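Local atomic coordinates of SusD-like protein BACOVA_02651 (Bacteroides ovatus, PDB entry 5E75), a protein that binds polysaccharide at the surface of the cell and probably captures xyloglucan before its transport into the periplasm for degradation. Residues A48-S53 / I286-Q291; T303-T306 / Y310-Y313; D450-D455 / L460-Y465. All blocks are in the same frame, centred on the assembly; numbering follows the deposited sequence.

Contact 1. Residues A48-S53 / I286-Q291; sequences ANDMYS and IDMLQQ. With EDO (1,2-ethanediol), chain E.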
loop_
_atom_site.group_PDB
_atom_site.type_symbol
_atom_site.label_atom_id
_atom_site.label_comp_id
_atom_site.label_asym_id
_atom_site.label_seq_id
_atom_site.Cartn_x
_atom_site.Cartn_y
_atom_site.Cartn_z
ATOM N N ALA A 48 -5.774 8.324 2.447
ATOM C CA ALA A 48 -6.221 7.702 3.691
ATOM C C ALA A 48 -6.066 8.627 4.895
ATOM O O ALA A 48 -6.479 8.276 5.991
ATOM C CB ALA A 48 -5.431 6.425 3.959
ATOM N N ASN A 49 -5.455 9.787 4.684
ATOM C CA ASN A 49 -5.035 10.682 5.762
ATOM C C ASN A 49 -3.960 10.067 6.659
ATOM O O ASN A 49 -3.901 10.329 7.858
ATOM C CB ASN A 49 -6.218 11.200 6.604
ATOM C CG ASN A 49 -5.889 12.489 7.333
ATOM O OD1 ASN A 49 -5.151 13.327 6.820
ATOM N ND2 ASN A 49 -6.456 12.667 8.516
ATOM N N ASP A 50 -3.066 9.277 6.080
ATOM C CA ASP A 50 -1.885 8.843 6.837
ATOM C C ASP A 50 -1.072 10.085 7.198
ATOM O O ASP A 50 -0.529 10.192 8.299
ATOM C CB ASP A 50 -0.973 7.933 6.003
ATOM C CG ASP A 50 -1.454 6.485 5.883
ATOM O OD1 ASP A 50 -2.557 6.110 6.299
ATOM O OD2 ASP A 50 -0.685 5.692 5.293
ATOM N N MET A 51 -0.963 11.005 6.245
ATOM C CA MET A 51 -0.111 12.188 6.381
ATOM C C MET A 51 -0.657 13.305 5.494
ATOM O O MET A 51 -1.526 13.080 4.633
ATOM C CB MET A 51 1.354 11.840 6.042
ATOM C CG MET A 51 1.703 11.819 4.550
ATOM S SD MET A 51 0.848 10.567 3.606
ATOM C CE MET A 51 1.345 11.044 1.990
ATOM N N TYR A 52 -0.153 14.512 5.715
ATOM C CA TYR A 52 -0.622 15.696 5.014
ATOM C C TYR A 52 0.495 16.706 4.849
ATOM O O TYR A 52 1.347 16.856 5.719
ATOM C CB TYR A 52 -1.768 16.341 5.813
ATOM C CG TYR A 52 -2.329 17.626 5.231
ATOM C CD1 TYR A 52 -3.190 17.604 4.144
ATOM C CD2 TYR A 52 -2.032 18.856 5.795
ATOM C CE1 TYR A 52 -3.716 18.769 3.618
ATOM C CE2 TYR A 52 -2.550 20.029 5.261
ATOM C CZ TYR A 52 -3.394 19.973 4.194
ATOM O OH TYR A 52 -3.912 21.144 3.665
ATOM N N SER A 53 0.477 17.378 3.706
ATOM C CA SER A 53 1.256 18.592 3.486
ATOM C C SER A 53 0.360 19.603 2.808
ATOM O O SER A 53 -0.309 19.270 1.833
ATOM C CB SER A 53 2.430 18.321 2.552
ATOM O OG SER A 53 2.978 19.566 2.098
ATOM N N ILE A 286 -2.907 14.578 12.362
ATOM C CA ILE A 286 -3.381 14.534 13.735
ATOM C C ILE A 286 -4.213 13.258 13.951
ATOM O O ILE A 286 -3.998 12.519 14.913
ATOM C CB ILE A 286 -4.173 15.798 14.036
ATOM C CG1 ILE A 286 -3.270 17.035 13.963
ATOM C CG2 ILE A 286 -4.818 15.702 15.433
ATOM C CD1 ILE A 286 -4.028 18.380 14.075
ATOM N N ASP A 287 -5.145 12.998 13.034
ATOM C CA ASP A 287 -5.984 11.803 13.066
ATOM C C ASP A 287 -5.146 10.519 13.087
ATOM O O ASP A 287 -5.350 9.645 13.937
ATOM C CB ASP A 287 -6.945 11.883 11.862
ATOM C CG ASP A 287 -7.485 10.531 11.391
ATOM O OD1 ASP A 287 -8.006 9.744 12.202
ATOM O OD2 ASP A 287 -7.392 10.286 10.170
ATOM N N MET A 288 -4.195 10.392 12.167
ATOM C CA MET A 288 -3.353 9.201 12.119
ATOM C C MET A 288 -2.560 9.005 13.413
ATOM O O MET A 288 -2.510 7.905 13.979
ATOM C CB MET A 288 -2.397 9.308 10.950
ATOM C CG MET A 288 -1.482 8.099 10.795
ATOM S SD MET A 288 -2.391 6.614 10.291
ATOM C CE MET A 288 -2.043 5.479 11.629
ATOM N N LEU A 289 -1.956 10.085 13.913
ATOM C CA LEU A 289 -1.176 9.987 15.142
ATOM C C LEU A 289 -2.042 9.531 16.311
ATOM O O LEU A 289 -1.583 8.784 17.178
ATOM C CB LEU A 289 -0.468 11.306 15.466
ATOM C CG LEU A 289 0.691 11.639 14.539
ATOM C CD1 LEU A 289 1.080 13.101 14.721
ATOM C CD2 LEU A 289 1.874 10.726 14.781
ATOM N N GLN A 290 -3.298 9.955 16.337
ATOM C CA GLN A 290 -4.187 9.558 17.423
ATOM C C GLN A 290 -4.600 8.097 17.340
ATOM O O GLN A 290 -5.142 7.543 18.293
ATOM C CB GLN A 290 -5.432 10.446 17.443
ATOM C CG GLN A 290 -5.142 11.861 17.883
ATOM C CD GLN A 290 -6.309 12.804 17.654
ATOM O OE1 GLN A 290 -7.193 12.533 16.837
ATOM N NE2 GLN A 290 -6.294 13.938 18.353
ATOM N N GLN A 291 -4.375 7.451 16.200
ATOM C CA GLN A 291 -4.710 6.033 16.077
ATOM C C GLN A 291 -3.777 5.160 16.908
ATOM O O GLN A 291 -4.169 4.076 17.356
ATOM C CB GLN A 291 -4.668 5.549 14.616
ATOM C CG GLN A 291 -5.606 6.284 13.678
ATOM C CD GLN A 291 -7.014 6.340 14.185
ATOM O OE1 GLN A 291 -7.548 7.418 14.472
ATOM N NE2 GLN A 291 -7.626 5.194 14.320
HETATM C C1 EDO E . -0.605 14.658 1.442
HETATM O O1 EDO E . -0.894 16.088 1.388
HETATM C C2 EDO E . -0.454 13.970 0.077
HETATM O O2 EDO E . -1.725 13.650 -0.477
HETATM O O HOH W 1 -6.139 14.935 10.686
#
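Asn49 and Asp50 run past the start of helix 286-291, their backbones nearest at Asp50 and Met288, whose CA atoms are 5.5 Å apart; Asn49 itself follows a helix end, where its positive phi completes a Schellman motif. From there its side chain reaches helix 286-291: ND2 donates to OD2 of Asp287 over 3.0 Å, the bond moderately bent with an N-H...O angle of 151°. OD2 receives it on its anti lone pair, and with amide and carboxylate planes only 17° apart the two groups are nearly parallel, OD2 being tilted out of the amide plane. Asp287 holds its CG anti to the backbone N (chi1 156°), which swings the carboxylate to meet the amide. The same ND2 also donates to a water that accepts from Asp287 N, so one amide bridges to both the side chain and the backbone of Asp287. OD2 has further partners in Arg412, by a salt bridge, and Gln443. Were Asn49 replaced by an alanine, OD2 would be likely to lose one donor, and the water its link between the two segments. Met288 packs its CB against two backbone carbonyls, 3.4 Å from Asp50 O and 3.6 Å from Asn49 O, and its chain, bent at chi2 and chi3, runs alongside Asp50 with SD 4.0 Å from Asp50 OD1. That carboxylate is gripped elsewhere, by Ser45, Met417 N and Asn421. At the far end, Ser53 N donates to O1 of a 1,2-ethanediol over 3.0 Å. Strand 51-52 pairs antiparallel with strand 283-284, which ends one residue before helix 286-291; Met288 also packs on Arg412 and Val413 of helix 404-415, while Asn49 touches Val61 of helix 58-62.

Contact 2. Residues T303-T306 / Y310-Y313; sequences TFFT and YYSY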
loop_
_atom_site.group_PDB
_atom_site.type_symbol
_atom_site.label_atom_id
_atom_site.label_comp_id
_atom_site.label_asym_id
_atom_site.label_seq_id
_atom_site.Cartn_x
_atom_site.Cartn_y
_atom_site.Cartn_z
ATOM N N THR A 303 7.099 4.692 12.115
ATOM C CA THR A 303 6.311 5.299 11.047
ATOM C C THR A 303 6.531 6.817 10.922
ATOM O O THR A 303 6.721 7.329 9.798
ATOM C CB THR A 303 4.807 4.962 11.190
ATOM O OG1 THR A 303 4.656 3.543 11.306
ATOM C CG2 THR A 303 4.037 5.421 9.990
ATOM N N PHE A 304 6.493 7.522 12.051
ATOM C CA PHE A 304 6.709 8.975 12.098
ATOM C C PHE A 304 7.677 9.347 13.203
ATOM O O PHE A 304 7.634 8.778 14.284
ATOM C CB PHE A 304 5.392 9.727 12.375
ATOM C CG PHE A 304 4.322 9.453 11.370
ATOM C CD1 PHE A 304 4.388 9.998 10.094
ATOM C CD2 PHE A 304 3.259 8.620 11.693
ATOM C CE1 PHE A 304 3.403 9.711 9.151
ATOM C CE2 PHE A 304 2.274 8.338 10.771
ATOM C CZ PHE A 304 2.342 8.879 9.482
ATOM N N PHE A 305 8.515 10.343 12.937
ATOM C CA PHE A 305 9.312 10.998 13.979
ATOM C C PHE A 305 8.365 11.839 14.834
ATOM O O PHE A 305 7.516 12.526 14.290
ATOM C CB PHE A 305 10.350 11.925 13.359
ATOM C CG PHE A 305 11.410 11.222 12.540
ATOM C CD1 PHE A 305 12.447 10.533 13.161
ATOM C CD2 PHE A 305 11.410 11.289 11.143
ATOM C CE1 PHE A 305 13.436 9.916 12.421
ATOM C CE2 PHE A 305 12.407 10.666 10.412
ATOM C CZ PHE A 305 13.418 9.992 11.053
ATOM N N THR A 306 8.494 11.797 16.159
ATOM C CA THR A 306 7.841 12.774 17.023
ATOM C C THR A 306 8.847 13.197 18.082
ATOM O O THR A 306 9.830 12.505 18.315
ATOM C CB THR A 306 6.550 12.246 17.688
ATOM O OG1 THR A 306 6.834 11.072 18.457
ATOM C CG2 THR A 306 5.462 11.942 16.635
ATOM N N TYR A 310 13.966 8.517 19.854
ATOM C CA TYR A 310 15.350 8.114 19.595
ATOM C C TYR A 310 15.440 6.882 18.702
ATOM O O TYR A 310 14.675 5.937 18.844
ATOM C CB TYR A 310 16.108 7.882 20.923
ATOM C CG TYR A 310 17.511 7.345 20.741
ATOM C CD1 TYR A 310 18.562 8.169 20.351
ATOM C CD2 TYR A 310 17.778 6.007 20.935
ATOM C CE1 TYR A 310 19.834 7.666 20.178
ATOM C CE2 TYR A 310 19.039 5.498 20.760
ATOM C CZ TYR A 310 20.060 6.329 20.377
ATOM O OH TYR A 310 21.327 5.793 20.190
ATOM N N TYR A 311 16.378 6.941 17.767
ATOM C CA TYR A 311 16.618 5.889 16.780
ATOM C C TYR A 311 18.086 5.477 16.833
ATOM O O TYR A 311 18.952 6.220 16.384
ATOM C CB TYR A 311 16.258 6.406 15.378
ATOM C CG TYR A 311 14.816 6.826 15.293
ATOM C CD1 TYR A 311 14.391 8.038 15.803
ATOM C CD2 TYR A 311 13.866 5.990 14.731
ATOM C CE1 TYR A 311 13.059 8.406 15.772
ATOM C CE2 TYR A 311 12.530 6.342 14.691
ATOM C CZ TYR A 311 12.128 7.560 15.205
ATOM O OH TYR A 311 10.815 7.979 15.206
ATOM N N SER A 312 18.377 4.283 17.337
ATOM C CA SER A 312 19.766 3.834 17.422
ATOM C C SER A 312 20.368 3.542 16.061
ATOM O O SER A 312 21.595 3.532 15.910
ATOM C CB SER A 312 19.855 2.582 18.277
ATOM O OG SER A 312 19.094 1.546 17.704
ATOM N N TYR A 313 19.503 3.341 15.067
ATOM C CA TYR A 313 19.906 2.824 13.759
ATOM C C TYR A 313 19.888 3.882 12.647
ATOM O O TYR A 313 20.084 3.564 11.465
ATOM C CB TYR A 313 19.019 1.622 13.399
ATOM C CG TYR A 313 17.526 1.899 13.318
ATOM C CD1 TYR A 313 16.704 1.774 14.431
ATOM C CD2 TYR A 313 16.940 2.245 12.116
ATOM C CE1 TYR A 313 15.333 2.015 14.353
ATOM C CE2 TYR A 313 15.579 2.495 12.028
ATOM C CZ TYR A 313 14.780 2.380 13.147
ATOM O OH TYR A 313 13.419 2.612 13.027
#
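Tyr311 reaches from strand 310-311 to residues 303-306, and its ring carries the contact with Phe305. CB sets out toward the loop, with CG anti to the carbonyl carbon (chi1 -59°). One side of the ring, CD1, comes 4.0 Å from Phe305 CE1; CE1 goes deeper, 3.4 Å from Phe305 CD1, and CZ follows at 3.6 Å from that same CD1. The Phe305 edge thus stands over the face of the tyrosine, displaced toward its rim: a T-shaped (edge-to-face) pair, centroids 5.0 Å apart and planes inclined at 66°. This aromatic pair closes a short connection between helix 297-303 and the two-stranded antiparallel sheet in which strand 310-311 lies beside strand 321-322, with Tyr311 bonded through its backbone to Tyr321. Past CZ, the hydroxyl passes the loop backbone, OH lying 3.6 Å from Phe305 CA and 3.4 Å from Phe304 O. Its hydrogen bond goes to Asn301 O, in helix 297-303, so the phenol is held at its tip as well as across its face. Tyr313 OH meets the ring edge in plane. Beyond the pair, Phe305 also packs on Lys331.

Contact 3. Residues D450-D455 / L460-Y465; sequences DAIIKD and LHFGKY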
loop_
_atom_site.group_PDB
_atom_site.type_symbol
_atom_site.label_atom_id
_atom_site.label_comp_id
_atom_site.label_asym_id
_atom_site.label_seq_id
_atom_site.Cartn_x
_atom_site.Cartn_y
_atom_site.Cartn_z
ATOM N N ASP A 450 1.012 23.366 14.646
ATOM C CA ASP A 450 2.410 23.764 14.675
ATOM C C ASP A 450 3.273 22.928 15.594
ATOM O O ASP A 450 4.450 22.691 15.296
ATOM C CB ASP A 450 2.534 25.203 15.160
ATOM C CG ASP A 450 2.216 26.221 14.097
ATOM O OD1 ASP A 450 2.205 25.883 12.898
ATOM O OD2 ASP A 450 2.005 27.392 14.483
ATOM N N ALA A 451 2.716 22.500 16.723
ATOM C CA ALA A 451 3.497 21.809 17.728
ATOM C C ALA A 451 2.815 20.573 18.266
ATOM O O ALA A 451 1.673 20.609 18.726
ATOM C CB ALA A 451 3.836 22.762 18.892
ATOM N N ILE A 452 3.558 19.480 18.208
ATOM C CA ILE A 452 3.168 18.225 18.808
ATOM C C ILE A 452 4.276 17.866 19.783
ATOM O O ILE A 452 5.434 17.735 19.390
ATOM C CB ILE A 452 3.013 17.131 17.741
ATOM C CG1 ILE A 452 1.925 17.542 16.741
ATOM C CG2 ILE A 452 2.684 15.808 18.394
ATOM C CD1 ILE A 452 1.809 16.597 15.568
ATOM N N ILE A 453 3.934 17.750 21.056
ATOM C CA ILE A 453 4.927 17.462 22.092
ATOM C C ILE A 453 4.440 16.333 22.987
ATOM O O ILE A 453 3.291 15.906 22.877
ATOM C CB ILE A 453 5.240 18.725 22.933
ATOM C CG1 ILE A 453 3.993 19.215 23.663
ATOM C CG2 ILE A 453 5.777 19.820 22.020
ATOM C CD1 ILE A 453 4.271 20.350 24.653
ATOM N N LYS A 454 5.316 15.843 23.861
ATOM C CA LYS A 454 4.964 14.763 24.785
ATOM C C LYS A 454 5.017 15.178 26.240
ATOM O O LYS A 454 5.816 16.034 26.615
ATOM C CB LYS A 454 5.901 13.579 24.607
ATOM C CG LYS A 454 5.743 12.905 23.289
ATOM C CD LYS A 454 6.937 12.052 22.984
ATOM C CE LYS A 454 6.885 11.637 21.521
ATOM N NZ LYS A 454 8.135 10.998 21.089
ATOM N N ASP A 455 4.159 14.562 27.050
ATOM C CA ASP A 455 4.237 14.713 28.501
ATOM C C ASP A 455 5.088 13.604 29.119
ATOM O O ASP A 455 5.603 12.735 28.412
ATOM C CB ASP A 455 2.841 14.768 29.144
ATOM C CG ASP A 455 2.031 13.490 28.950
ATOM O OD1 ASP A 455 2.613 12.389 28.859
ATOM O OD2 ASP A 455 0.791 13.592 28.903
ATOM N N LEU A 460 1.011 12.158 23.500
ATOM C CA LEU A 460 1.111 13.271 22.564
ATOM C C LEU A 460 0.117 14.379 22.884
ATOM O O LEU A 460 -1.025 14.103 23.238
ATOM C CB LEU A 460 0.860 12.775 21.139
ATOM C CG LEU A 460 1.908 11.842 20.551
ATOM C CD1 LEU A 460 1.419 11.377 19.193
ATOM C CD2 LEU A 460 3.270 12.497 20.426
ATOM N N HIS A 461 0.560 15.628 22.735
ATOM C CA HIS A 461 -0.293 16.798 22.907
ATOM C C HIS A 461 -0.161 17.676 21.675
ATOM O O HIS A 461 0.938 17.837 21.132
ATOM C CB HIS A 461 0.087 17.561 24.182
ATOM C CG HIS A 461 -0.129 16.759 25.427
ATOM N ND1 HIS A 461 -1.293 16.833 26.164
ATOM C CD2 HIS A 461 0.652 15.848 26.043
ATOM C CE1 HIS A 461 -1.209 16.006 27.190
ATOM N NE2 HIS A 461 -0.042 15.391 27.143
ATOM N N PHE A 462 -1.290 18.212 21.226
ATOM C CA PHE A 462 -1.398 18.906 19.947
ATOM C C PHE A 462 -1.784 20.362 20.172
ATOM O O PHE A 462 -2.729 20.653 20.916
ATOM C CB PHE A 462 -2.455 18.232 19.048
ATOM C CG PHE A 462 -2.214 16.762 18.805
ATOM C CD1 PHE A 462 -2.682 15.814 19.693
ATOM C CD2 PHE A 462 -1.513 16.332 17.691
ATOM C CE1 PHE A 462 -2.456 14.466 19.474
ATOM C CE2 PHE A 462 -1.291 14.991 17.478
ATOM C CZ PHE A 462 -1.749 14.065 18.366
ATOM N N GLY A 463 -1.057 21.272 19.534
ATOM C CA GLY A 463 -1.343 22.688 19.652
ATOM C C GLY A 463 -0.307 23.538 18.944
ATOM O O GLY A 463 0.117 23.243 17.834
ATOM N N LYS A 464 0.119 24.617 19.594
ATOM C CA LYS A 464 1.094 25.517 18.999
ATOM C C LYS A 464 1.868 26.209 20.101
ATOM O O LYS A 464 1.537 26.071 21.277
ATOM C CB LYS A 464 0.409 26.565 18.116
ATOM C CG LYS A 464 -0.382 27.614 18.880
ATOM C CD LYS A 464 -1.143 28.527 17.933
ATOM C CE LYS A 464 -0.264 29.650 17.406
ATOM N NZ LYS A 464 -0.949 30.431 16.338
ATOM N N TYR A 465 2.912 26.929 19.723
ATOM C CA TYR A 465 3.609 27.786 20.678
ATOM C C TYR A 465 3.078 29.216 20.599
ATOM O O TYR A 465 2.534 29.638 19.582
ATOM C CB TYR A 465 5.116 27.754 20.437
ATOM C CG TYR A 465 5.762 26.460 20.878
ATOM C CD1 TYR A 465 5.835 26.112 22.224
ATOM C CD2 TYR A 465 6.290 25.586 19.950
ATOM C CE1 TYR A 465 6.424 24.926 22.625
ATOM C CE2 TYR A 465 6.874 24.403 20.338
ATOM C CZ TYR A 465 6.941 24.075 21.667
ATOM O OH TYR A 465 7.533 22.895 22.037
#
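His461 NE2 donates to OD2 of Asp455 over 2.7 Å, almost straight at 178°. OD2 lies in the imidazole plane, yet NE2 meets the carboxylate from above the carboxylate's own plane, the two planes being 63° apart. Asp455 reaches this position with CG between its backbone N and carbonyl carbon (chi1 63°), and ND1 on the other side of the ring is bonded to Glu474. Behind this pair the strands zip as an antiparallel beta hairpin: Ile453 and His461 form a hydrogen-bonded pair, with His461 N only 2.7 Å from Ile453 O, and Ala451 and Gly463 form another. There Asp450 and Ala451 both oppose Gly463, a classic beta bulge. On the face of Ile452 and Phe462, Ile452 CG1 touches Phe462 CD2 at 3.8 Å, and Leu460 CD2 rests against Lys454 CG at 3.8 Å, alongside the lysine chain. On the other face, the Tyr465 ring lies against Ala451, its CE2 3.7 Å from Ala451 CB, with its OH near Ile453 CG2. With a carboxylate at each ring nitrogen, the imidazole is fixed in rotation and would probably favour its protonated form, tying the hairpin's end to strand 472-474.

In the fold
Helix 286-291 of contact 1 lies between contacts 2 and 3 in packing terms: its Leu289 touches both. Phe304, in the loop of contact 2, packs into contact 1, its CZ 3.4 Å from Asp50 O and its CE2 3.8 Å from Met288 CG. On the hairpin side Leu289 CD1 lies 3.7 Å from Ile452 CD1, and Phe462 touches Ile286. Contacts 2 and 3 meet through a polar link, Lys454 NZ to Thr306 OG1 at 2.9 Å, with Lys307 O as another acceptor for the lysine. Centres of contacts 1 and 3 are about 15 Å apart, and contact 2 is about 17 Å from each. The ethanediol at contact 1 is probably from the crystallisation liquor.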